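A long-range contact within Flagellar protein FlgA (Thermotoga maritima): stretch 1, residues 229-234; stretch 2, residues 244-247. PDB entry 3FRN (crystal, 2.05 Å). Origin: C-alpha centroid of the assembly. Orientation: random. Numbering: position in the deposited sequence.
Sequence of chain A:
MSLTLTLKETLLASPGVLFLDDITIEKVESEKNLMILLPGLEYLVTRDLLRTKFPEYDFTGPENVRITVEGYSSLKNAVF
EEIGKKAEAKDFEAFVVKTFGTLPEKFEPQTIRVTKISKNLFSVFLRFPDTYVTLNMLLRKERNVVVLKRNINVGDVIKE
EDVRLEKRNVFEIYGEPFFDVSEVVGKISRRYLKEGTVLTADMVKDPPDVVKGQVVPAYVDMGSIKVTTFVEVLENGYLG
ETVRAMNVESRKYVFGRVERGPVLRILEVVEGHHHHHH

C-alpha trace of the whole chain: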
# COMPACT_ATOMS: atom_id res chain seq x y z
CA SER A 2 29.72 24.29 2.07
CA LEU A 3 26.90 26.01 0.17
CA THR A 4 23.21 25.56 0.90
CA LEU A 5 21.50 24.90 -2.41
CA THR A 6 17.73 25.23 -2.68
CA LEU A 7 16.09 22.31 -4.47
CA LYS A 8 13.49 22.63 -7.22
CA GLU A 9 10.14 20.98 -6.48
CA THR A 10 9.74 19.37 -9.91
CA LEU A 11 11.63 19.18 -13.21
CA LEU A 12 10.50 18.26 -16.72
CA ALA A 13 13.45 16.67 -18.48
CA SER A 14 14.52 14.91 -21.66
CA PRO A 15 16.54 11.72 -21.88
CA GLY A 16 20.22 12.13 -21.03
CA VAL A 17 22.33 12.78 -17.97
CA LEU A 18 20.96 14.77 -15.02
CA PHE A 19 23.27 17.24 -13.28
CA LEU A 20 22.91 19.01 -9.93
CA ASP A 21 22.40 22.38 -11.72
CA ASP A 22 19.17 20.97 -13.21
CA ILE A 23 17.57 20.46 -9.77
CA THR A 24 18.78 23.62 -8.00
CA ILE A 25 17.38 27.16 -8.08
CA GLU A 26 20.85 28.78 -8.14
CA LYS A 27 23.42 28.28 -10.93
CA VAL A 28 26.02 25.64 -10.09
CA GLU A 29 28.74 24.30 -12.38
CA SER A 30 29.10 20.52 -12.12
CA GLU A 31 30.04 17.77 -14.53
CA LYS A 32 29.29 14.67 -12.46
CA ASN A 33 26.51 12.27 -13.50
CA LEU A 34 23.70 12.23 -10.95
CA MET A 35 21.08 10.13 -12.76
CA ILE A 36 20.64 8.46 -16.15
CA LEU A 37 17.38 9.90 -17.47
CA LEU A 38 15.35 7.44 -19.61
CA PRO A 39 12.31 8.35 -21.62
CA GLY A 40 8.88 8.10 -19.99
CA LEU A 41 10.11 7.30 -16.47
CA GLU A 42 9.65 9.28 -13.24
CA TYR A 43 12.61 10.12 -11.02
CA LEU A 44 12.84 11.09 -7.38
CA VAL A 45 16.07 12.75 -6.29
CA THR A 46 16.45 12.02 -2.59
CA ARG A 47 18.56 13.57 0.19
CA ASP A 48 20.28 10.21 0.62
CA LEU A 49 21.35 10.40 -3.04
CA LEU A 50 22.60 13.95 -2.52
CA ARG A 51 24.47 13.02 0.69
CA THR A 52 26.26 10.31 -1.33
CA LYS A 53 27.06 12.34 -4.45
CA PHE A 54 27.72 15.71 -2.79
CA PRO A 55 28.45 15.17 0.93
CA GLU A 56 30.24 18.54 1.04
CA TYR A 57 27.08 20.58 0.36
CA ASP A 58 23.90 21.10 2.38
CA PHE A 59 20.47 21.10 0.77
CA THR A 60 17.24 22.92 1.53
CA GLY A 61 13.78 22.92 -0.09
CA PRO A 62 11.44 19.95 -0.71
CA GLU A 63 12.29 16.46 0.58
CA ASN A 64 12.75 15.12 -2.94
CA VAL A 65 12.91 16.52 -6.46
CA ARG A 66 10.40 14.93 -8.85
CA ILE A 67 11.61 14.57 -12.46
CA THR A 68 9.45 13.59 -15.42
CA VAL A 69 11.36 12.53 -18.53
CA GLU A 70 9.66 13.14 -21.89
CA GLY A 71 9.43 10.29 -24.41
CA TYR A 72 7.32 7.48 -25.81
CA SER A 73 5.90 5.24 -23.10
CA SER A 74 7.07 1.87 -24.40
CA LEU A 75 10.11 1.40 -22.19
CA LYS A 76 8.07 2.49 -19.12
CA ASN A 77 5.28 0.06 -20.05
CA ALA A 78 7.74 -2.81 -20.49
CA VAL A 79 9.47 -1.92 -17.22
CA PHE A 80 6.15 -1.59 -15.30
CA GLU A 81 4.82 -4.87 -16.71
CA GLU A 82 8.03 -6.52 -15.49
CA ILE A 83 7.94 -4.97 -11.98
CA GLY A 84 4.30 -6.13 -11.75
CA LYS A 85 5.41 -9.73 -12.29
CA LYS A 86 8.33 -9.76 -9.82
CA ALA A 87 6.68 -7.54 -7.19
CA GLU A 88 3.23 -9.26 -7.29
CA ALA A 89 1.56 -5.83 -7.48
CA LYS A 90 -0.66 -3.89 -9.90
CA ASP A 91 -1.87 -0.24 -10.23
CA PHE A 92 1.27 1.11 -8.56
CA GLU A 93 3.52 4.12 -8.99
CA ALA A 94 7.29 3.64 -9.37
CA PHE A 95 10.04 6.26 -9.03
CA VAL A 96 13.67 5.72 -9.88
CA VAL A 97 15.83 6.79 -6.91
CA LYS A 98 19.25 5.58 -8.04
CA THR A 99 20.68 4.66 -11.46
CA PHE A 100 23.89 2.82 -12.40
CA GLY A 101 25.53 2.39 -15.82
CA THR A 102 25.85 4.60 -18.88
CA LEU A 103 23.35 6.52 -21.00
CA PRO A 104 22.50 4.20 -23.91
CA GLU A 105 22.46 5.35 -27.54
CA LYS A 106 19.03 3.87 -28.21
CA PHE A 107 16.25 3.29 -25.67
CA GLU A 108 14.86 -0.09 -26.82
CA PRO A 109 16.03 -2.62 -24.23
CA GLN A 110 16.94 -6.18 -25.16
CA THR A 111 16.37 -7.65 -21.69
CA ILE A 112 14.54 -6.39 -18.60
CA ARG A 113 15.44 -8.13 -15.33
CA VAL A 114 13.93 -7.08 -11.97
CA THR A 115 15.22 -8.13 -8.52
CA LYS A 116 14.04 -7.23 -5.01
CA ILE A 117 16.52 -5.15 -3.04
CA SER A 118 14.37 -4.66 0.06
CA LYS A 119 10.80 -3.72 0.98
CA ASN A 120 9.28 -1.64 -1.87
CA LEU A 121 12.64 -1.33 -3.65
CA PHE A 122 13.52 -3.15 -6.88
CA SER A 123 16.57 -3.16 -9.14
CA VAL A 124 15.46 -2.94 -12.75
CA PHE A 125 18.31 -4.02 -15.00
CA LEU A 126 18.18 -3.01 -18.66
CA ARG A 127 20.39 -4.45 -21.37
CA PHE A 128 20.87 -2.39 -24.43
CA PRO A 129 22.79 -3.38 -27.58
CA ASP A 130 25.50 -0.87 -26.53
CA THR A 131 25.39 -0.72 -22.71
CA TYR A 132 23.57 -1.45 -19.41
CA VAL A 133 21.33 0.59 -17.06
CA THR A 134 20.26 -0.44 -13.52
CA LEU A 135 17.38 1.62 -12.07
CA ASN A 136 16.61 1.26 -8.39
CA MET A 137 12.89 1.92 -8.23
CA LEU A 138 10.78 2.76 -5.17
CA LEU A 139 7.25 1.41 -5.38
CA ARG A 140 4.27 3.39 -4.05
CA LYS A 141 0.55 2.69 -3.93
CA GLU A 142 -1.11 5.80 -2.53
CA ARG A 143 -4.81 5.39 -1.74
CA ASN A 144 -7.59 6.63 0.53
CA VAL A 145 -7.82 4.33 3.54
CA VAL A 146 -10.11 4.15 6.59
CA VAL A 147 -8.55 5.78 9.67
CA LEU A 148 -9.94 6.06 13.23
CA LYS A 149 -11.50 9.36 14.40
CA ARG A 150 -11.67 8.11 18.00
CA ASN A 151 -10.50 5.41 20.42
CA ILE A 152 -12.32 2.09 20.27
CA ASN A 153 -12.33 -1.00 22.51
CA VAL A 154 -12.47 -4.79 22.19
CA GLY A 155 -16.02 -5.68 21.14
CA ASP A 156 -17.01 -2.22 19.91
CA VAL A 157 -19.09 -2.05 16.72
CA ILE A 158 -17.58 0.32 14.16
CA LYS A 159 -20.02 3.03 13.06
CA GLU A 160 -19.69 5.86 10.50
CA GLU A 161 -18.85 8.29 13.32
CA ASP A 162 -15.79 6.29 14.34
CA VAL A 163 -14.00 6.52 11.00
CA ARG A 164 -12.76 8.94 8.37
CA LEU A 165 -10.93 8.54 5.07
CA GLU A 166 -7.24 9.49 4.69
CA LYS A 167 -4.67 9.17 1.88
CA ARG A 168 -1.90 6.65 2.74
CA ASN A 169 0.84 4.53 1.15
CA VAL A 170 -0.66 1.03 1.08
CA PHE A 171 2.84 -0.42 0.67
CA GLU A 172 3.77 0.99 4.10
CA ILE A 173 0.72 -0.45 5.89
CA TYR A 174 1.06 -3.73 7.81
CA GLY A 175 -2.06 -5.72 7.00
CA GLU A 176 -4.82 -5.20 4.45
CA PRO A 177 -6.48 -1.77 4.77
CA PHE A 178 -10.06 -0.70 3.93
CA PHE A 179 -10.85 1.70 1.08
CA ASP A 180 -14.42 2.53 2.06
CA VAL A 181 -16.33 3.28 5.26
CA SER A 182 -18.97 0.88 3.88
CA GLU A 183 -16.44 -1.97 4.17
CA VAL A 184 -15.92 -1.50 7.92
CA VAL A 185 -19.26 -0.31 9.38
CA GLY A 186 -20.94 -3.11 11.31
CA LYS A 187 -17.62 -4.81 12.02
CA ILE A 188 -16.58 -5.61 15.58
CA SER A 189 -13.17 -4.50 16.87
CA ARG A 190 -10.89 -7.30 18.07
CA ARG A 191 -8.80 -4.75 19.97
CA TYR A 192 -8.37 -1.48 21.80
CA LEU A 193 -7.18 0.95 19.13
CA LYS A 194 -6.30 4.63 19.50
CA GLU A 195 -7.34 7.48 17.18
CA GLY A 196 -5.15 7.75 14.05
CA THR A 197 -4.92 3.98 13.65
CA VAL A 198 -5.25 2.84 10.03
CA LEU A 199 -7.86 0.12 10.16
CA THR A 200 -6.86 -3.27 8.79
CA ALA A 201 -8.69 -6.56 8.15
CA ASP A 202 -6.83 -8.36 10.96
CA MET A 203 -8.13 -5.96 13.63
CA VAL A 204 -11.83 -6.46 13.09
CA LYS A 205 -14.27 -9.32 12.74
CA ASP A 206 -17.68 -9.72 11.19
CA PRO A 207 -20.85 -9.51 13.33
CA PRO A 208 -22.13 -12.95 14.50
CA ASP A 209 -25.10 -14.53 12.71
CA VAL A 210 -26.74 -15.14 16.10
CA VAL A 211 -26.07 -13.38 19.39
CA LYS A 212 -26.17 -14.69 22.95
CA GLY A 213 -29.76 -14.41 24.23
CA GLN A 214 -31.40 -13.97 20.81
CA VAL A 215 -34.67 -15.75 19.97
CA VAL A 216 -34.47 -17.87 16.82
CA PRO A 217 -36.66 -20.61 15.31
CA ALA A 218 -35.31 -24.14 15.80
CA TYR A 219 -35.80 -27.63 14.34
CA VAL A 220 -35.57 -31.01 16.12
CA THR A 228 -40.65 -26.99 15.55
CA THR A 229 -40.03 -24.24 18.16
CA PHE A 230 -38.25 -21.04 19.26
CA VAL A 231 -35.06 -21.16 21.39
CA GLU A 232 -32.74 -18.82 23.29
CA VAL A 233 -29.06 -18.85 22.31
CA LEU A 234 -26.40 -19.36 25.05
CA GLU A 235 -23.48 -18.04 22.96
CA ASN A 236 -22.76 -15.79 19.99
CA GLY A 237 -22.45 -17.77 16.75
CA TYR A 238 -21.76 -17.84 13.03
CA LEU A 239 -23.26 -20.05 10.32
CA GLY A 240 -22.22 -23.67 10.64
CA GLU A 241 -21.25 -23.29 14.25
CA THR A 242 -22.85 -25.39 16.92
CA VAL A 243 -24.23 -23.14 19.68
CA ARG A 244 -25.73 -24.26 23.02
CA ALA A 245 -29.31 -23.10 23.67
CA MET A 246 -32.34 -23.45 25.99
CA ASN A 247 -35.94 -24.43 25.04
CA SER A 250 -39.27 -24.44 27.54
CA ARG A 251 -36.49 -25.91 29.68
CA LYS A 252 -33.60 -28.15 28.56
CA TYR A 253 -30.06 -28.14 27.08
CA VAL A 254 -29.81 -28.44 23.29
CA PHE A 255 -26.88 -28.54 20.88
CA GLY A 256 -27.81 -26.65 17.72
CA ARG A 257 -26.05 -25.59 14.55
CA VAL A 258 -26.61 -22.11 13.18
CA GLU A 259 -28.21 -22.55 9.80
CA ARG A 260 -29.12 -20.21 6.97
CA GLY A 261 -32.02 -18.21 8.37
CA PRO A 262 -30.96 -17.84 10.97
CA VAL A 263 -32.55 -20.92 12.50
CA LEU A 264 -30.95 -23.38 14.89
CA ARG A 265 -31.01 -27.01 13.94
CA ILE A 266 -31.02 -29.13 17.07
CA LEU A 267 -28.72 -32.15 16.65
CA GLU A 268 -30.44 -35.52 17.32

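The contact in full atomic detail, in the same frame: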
# COMPACT_ATOMS: atom_id res chain seq x y z
N THR A 229 -39.89 -25.20 17.05
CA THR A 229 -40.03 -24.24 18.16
C THR A 229 -39.04 -23.07 18.12
O THR A 229 -38.17 -23.01 17.26
CB THR A 229 -39.90 -24.97 19.52
OG1 THR A 229 -40.31 -24.09 20.58
CG2 THR A 229 -38.46 -25.44 19.77
N PHE A 230 -39.19 -22.14 19.07
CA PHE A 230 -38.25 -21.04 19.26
C PHE A 230 -37.31 -21.33 20.44
O PHE A 230 -37.73 -21.90 21.44
CB PHE A 230 -38.99 -19.72 19.52
CG PHE A 230 -39.83 -19.25 18.36
CD1 PHE A 230 -41.16 -19.64 18.24
CD2 PHE A 230 -39.28 -18.41 17.39
CE1 PHE A 230 -41.93 -19.21 17.16
CE2 PHE A 230 -40.05 -17.98 16.31
CZ PHE A 230 -41.37 -18.38 16.20
N VAL A 231 -36.04 -20.95 20.31
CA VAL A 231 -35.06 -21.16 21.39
C VAL A 231 -34.29 -19.89 21.74
O VAL A 231 -34.32 -18.91 20.99
CB VAL A 231 -34.04 -22.28 21.05
CG1 VAL A 231 -34.72 -23.64 20.96
CG2 VAL A 231 -33.29 -21.95 19.76
N GLU A 232 -33.61 -19.92 22.89
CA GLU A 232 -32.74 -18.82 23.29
C GLU A 232 -31.28 -19.25 23.32
O GLU A 232 -30.90 -20.17 24.04
CB GLU A 232 -33.14 -18.25 24.65
CG GLU A 232 -32.62 -16.83 24.86
CD GLU A 232 -32.55 -16.41 26.32
OE1 GLU A 232 -32.26 -15.21 26.56
OE2 GLU A 232 -32.78 -17.28 27.22
N VAL A 233 -30.47 -18.53 22.54
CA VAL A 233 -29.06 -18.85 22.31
C VAL A 233 -28.16 -18.54 23.53
O VAL A 233 -28.28 -17.47 24.13
CB VAL A 233 -28.53 -18.12 21.06
CG1 VAL A 233 -27.42 -18.90 20.44
CG2 VAL A 233 -29.63 -17.93 20.03
N LEU A 234 -27.28 -19.48 23.87
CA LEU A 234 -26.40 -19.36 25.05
C LEU A 234 -25.07 -18.68 24.72
O LEU A 234 -24.36 -18.23 25.62
CB LEU A 234 -26.15 -20.75 25.67
CG LEU A 234 -25.45 -21.07 27.01
CD1 LEU A 234 -23.92 -21.12 26.90
CD2 LEU A 234 -25.91 -20.15 28.15
N ARG A 244 -24.85 -23.76 21.96
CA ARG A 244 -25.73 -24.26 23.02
C ARG A 244 -26.91 -23.32 23.20
O ARG A 244 -26.77 -22.11 23.02
CB ARG A 244 -24.94 -24.41 24.32
CG ARG A 244 -23.58 -25.03 24.11
CD ARG A 244 -22.66 -24.83 25.29
NE ARG A 244 -21.26 -25.00 24.92
CZ ARG A 244 -20.59 -26.15 24.98
NH1 ARG A 244 -21.20 -27.26 25.40
NH2 ARG A 244 -19.32 -26.20 24.62
N ALA A 245 -28.07 -23.87 23.55
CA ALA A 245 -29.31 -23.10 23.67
C ALA A 245 -30.26 -23.71 24.69
O ALA A 245 -30.05 -24.86 25.12
CB ALA A 245 -29.99 -22.97 22.30
N MET A 246 -31.30 -22.95 25.07
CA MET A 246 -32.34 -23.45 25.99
C MET A 246 -33.77 -23.19 25.47
O MET A 246 -34.18 -21.97 25.19
CB MET A 246 -32.19 -22.84 27.42
CG MET A 246 -33.39 -23.15 28.37
SD MET A 246 -33.85 -21.61 29.36
CE MET A 246 -32.71 -21.77 30.93
N ASN A 247 -34.50 -24.36 25.36
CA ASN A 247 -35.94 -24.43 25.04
C ASN A 247 -36.29 -25.69 24.23
O ASN A 247 -37.37 -26.32 24.54
CB ASN A 247 -36.51 -23.17 24.35
CG ASN A 247 -37.28 -22.28 25.33
OD1 ASN A 247 -38.31 -21.69 24.98
ND2 ASN A 247 -36.80 -22.19 26.58

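Antiparallel pairing illustrates how two segments distant in sequence can be held together largely by their backbones, with side chains adding a lighter layer of packing. The contact between residues 229-234 and 244-247 of FlgA is a compact example. Two short strands approach to 4.7 Å between axes, and their N-to-C directions differ by 124°, well short of the 180° of an ideal antiparallel pair.

The hydrogen bonds across the contact are made entirely by main-chain groups. Glu232 and Met246 form the hydrogen-bonded pair of the ladder: Glu232 N donates to Met246 O at 3.1 Å, and Met246 N returns a bond to Glu232 O at 3.0 Å. Both N-H...O angles are 162°, so both bonds are nearly straight, and together they close a reciprocal ring between the two residues. One step along, Val233 and Ala245 form the non-hydrogen-bonded pair, and their CA atoms lie 4.5 Å apart, closer than the 5.4 Å between the CA atoms of Glu232 and Met246. This alternation is the signature of antiparallel register. A third bond, from Leu234 N to Arg244 O at 2.8 Å, carries the pairing past the end of the first strand; it is the shortest of the three, though its angle of 153° is more bent.

Apolar packing reflects a second alternation, along each strand, which sends successive side chains to opposite faces of the sheet. On the face bearing Val233 and Ala245, the Ala245 methyl lies near the neighbouring backbone, with Ala245 CB 4.2 Å from Val233 CA. The same methyl meets the side chain of Val231, where Val231 CG2 lies 4.3 Å from Ala245 CB. All three residues are buried. Val231 also reaches the last residue of the second stretch, with Val231 CG1 3.9 Å from Asn247 CB.

The exposed side chains contribute less specific contacts. Glu232 and Met246 share the other face, but the end of the Met246 side chain leads away from the first stretch, and no salt bridge or side-chain hydrogen bond joins the two stretches. Leu234 CB and Arg244 CB approach to 4.1 Å, whereas the arginine's end leads away and its guanidinium finds hydrogen-bonding partners elsewhere in the structure. Asn247 directs its CA-to-CB bond toward the first stretch, bringing Asn247 CB within 3.4 Å of Phe230 O. Within the first stretch, a weak hydrogen bond runs from Thr229 OG1 to Phe230 O at 3.5 Å.

Together the two stretches bury 376 Å², a modest area organised around three backbone hydrogen bonds.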